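Local coordinates for putative esterase aq_1494 (Aquifex aeolicus, PDB 2EGJ), which probably hydrolyses fatty acyl-CoA thioesters and belongs to the hot-dog-fold 4-hydroxybenzoyl-CoA thioesterase family, at residues A[62-67]-A[97-102]. Numbering follows the deposited sequence.
Sequences EYKKPL and DIAVAK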
# COMPACT_ATOMS: atom_id res chain seq x y z
N GLU A 62 -18.62 -1.50 -6.01
CA GLU A 62 -19.55 -2.15 -5.08
C GLU A 62 -19.07 -3.56 -4.79
O GLU A 62 -18.60 -4.27 -5.69
CB GLU A 62 -20.96 -2.13 -5.62
CG GLU A 62 -21.13 -2.59 -7.03
CD GLU A 62 -22.58 -2.53 -7.46
OE1 GLU A 62 -23.27 -1.49 -7.23
OE2 GLU A 62 -23.03 -3.55 -8.00
N TYR A 63 -19.14 -3.96 -3.53
CA TYR A 63 -18.48 -5.17 -3.06
C TYR A 63 -19.55 -6.17 -2.70
O TYR A 63 -20.42 -5.86 -1.88
CB TYR A 63 -17.60 -4.85 -1.85
CG TYR A 63 -16.57 -3.78 -2.17
CD1 TYR A 63 -15.29 -4.14 -2.61
CD2 TYR A 63 -16.88 -2.42 -2.07
CE1 TYR A 63 -14.35 -3.16 -2.93
CE2 TYR A 63 -15.95 -1.43 -2.42
CZ TYR A 63 -14.68 -1.82 -2.84
OH TYR A 63 -13.75 -0.85 -3.17
N LYS A 64 -19.51 -7.34 -3.32
CA LYS A 64 -20.59 -8.32 -3.18
C LYS A 64 -20.21 -9.51 -2.29
O LYS A 64 -20.97 -9.89 -1.38
CB LYS A 64 -21.04 -8.81 -4.55
CG LYS A 64 -21.49 -7.67 -5.46
CD LYS A 64 -21.95 -8.20 -6.81
CE LYS A 64 -22.48 -7.04 -7.66
NZ LYS A 64 -23.67 -6.38 -7.04
N LYS A 65 -19.07 -10.11 -2.61
CA LYS A 65 -18.50 -11.22 -1.86
C LYS A 65 -17.02 -10.90 -1.72
O LYS A 65 -16.44 -10.34 -2.64
CB LYS A 65 -18.64 -12.53 -2.64
CG LYS A 65 -20.12 -13.00 -2.78
CD LYS A 65 -20.67 -13.41 -1.42
CE LYS A 65 -22.19 -13.67 -1.47
NZ LYS A 65 -22.48 -14.98 -2.12
N PRO A 66 -16.42 -11.26 -0.59
CA PRO A 66 -14.98 -10.98 -0.37
C PRO A 66 -14.00 -11.81 -1.19
O PRO A 66 -14.34 -12.91 -1.66
CB PRO A 66 -14.77 -11.30 1.10
CG PRO A 66 -15.83 -12.28 1.44
CD PRO A 66 -17.03 -11.90 0.59
N LEU A 67 -12.79 -11.26 -1.35
CA LEU A 67 -11.65 -12.01 -1.82
C LEU A 67 -10.77 -12.31 -0.62
O LEU A 67 -10.58 -11.46 0.27
CB LEU A 67 -10.83 -11.21 -2.86
CG LEU A 67 -11.47 -10.99 -4.24
CD1 LEU A 67 -10.73 -9.85 -4.98
CD2 LEU A 67 -11.55 -12.26 -5.12
N ASP A 97 -17.30 -18.67 -10.59
CA ASP A 97 -18.63 -18.24 -11.00
C ASP A 97 -19.22 -17.12 -10.15
O ASP A 97 -20.29 -16.60 -10.48
CB ASP A 97 -19.57 -19.45 -10.97
CG ASP A 97 -19.19 -20.48 -11.98
OD1 ASP A 97 -19.47 -20.24 -13.18
OD2 ASP A 97 -18.59 -21.50 -11.59
N ILE A 98 -18.53 -16.76 -9.07
CA ILE A 98 -19.07 -15.89 -8.04
C ILE A 98 -18.75 -14.44 -8.42
O ILE A 98 -17.60 -14.14 -8.74
CB ILE A 98 -18.45 -16.20 -6.64
CG1 ILE A 98 -18.50 -17.70 -6.30
CG2 ILE A 98 -19.11 -15.37 -5.54
CD1 ILE A 98 -19.88 -18.29 -6.20
N ALA A 99 -19.76 -13.57 -8.43
CA ALA A 99 -19.56 -12.14 -8.69
C ALA A 99 -19.10 -11.51 -7.40
O ALA A 99 -19.81 -11.51 -6.39
CB ALA A 99 -20.84 -11.48 -9.21
N VAL A 100 -17.88 -11.01 -7.43
CA VAL A 100 -17.24 -10.49 -6.24
C VAL A 100 -17.48 -9.00 -6.10
O VAL A 100 -17.67 -8.50 -4.99
CB VAL A 100 -15.72 -10.79 -6.30
CG1 VAL A 100 -14.90 -9.80 -5.46
CG2 VAL A 100 -15.48 -12.21 -5.83
N ALA A 101 -17.47 -8.29 -7.23
CA ALA A 101 -17.52 -6.82 -7.20
C ALA A 101 -17.86 -6.30 -8.59
O ALA A 101 -17.65 -7.00 -9.60
CB ALA A 101 -16.16 -6.25 -6.72
N LYS A 102 -18.37 -5.08 -8.63
CA LYS A 102 -18.64 -4.38 -9.89
C LYS A 102 -18.18 -2.94 -9.73
O LYS A 102 -18.38 -2.34 -8.69
CB LYS A 102 -20.14 -4.40 -10.22
CG LYS A 102 -20.64 -5.76 -10.69
CD LYS A 102 -22.16 -5.70 -11.08
CE LYS A 102 -22.58 -7.01 -11.79
NZ LYS A 102 -24.06 -7.32 -11.68
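E62 and K102 face each other as an antiparallel hydrogen-bonded pair: E62 N gives its hydrogen to K102 O at 2.8 Å, almost straight at 171°, and K102 N returns one to E62 O. The K64 side chain begins with CB 3.4 Å from V100 O, with A99 O close by. CG still lies near V100 O and CD passes A99 O; K64 CE then slides over the aliphatic chain of K102, 3.7 Å from K102 CD. The chain runs extended until chi4 (-62°) bends it, and that last turn carries K64 NZ to E62 OE2, a 3.1 Å salt bridge in which the ammonium comes to OE2 from above the carboxylate plane. E62 OE1 is taken by the hydroxyl of Y60. A glutamine in place of E62 would probably leave K64 NZ without its charged mate, near the like-charged K102 NZ with less negative charge at hand to offset the two. In this hot-dog sheet, strand 52-63 runs out here beside the start of strand 98-111, where V100 and A101 share one partner, V93 of strand 86-95, which makes a classic beta bulge. Beyond the last regular pair, V100 O collects two donors from one face of its carbonyl plane, K64 N at 2.7 Å and K65 N at 3.2 Å, fastening the departing chain. Further on, the side chain of L67 lies roughly perpendicular to that of V100, L67 CG touching V100 CG1 at 3.8 Å, beside Y25 of helix 23-39. At the other end, E62 also pairs with a strand of the second subunit, so the sheet continues across that interface.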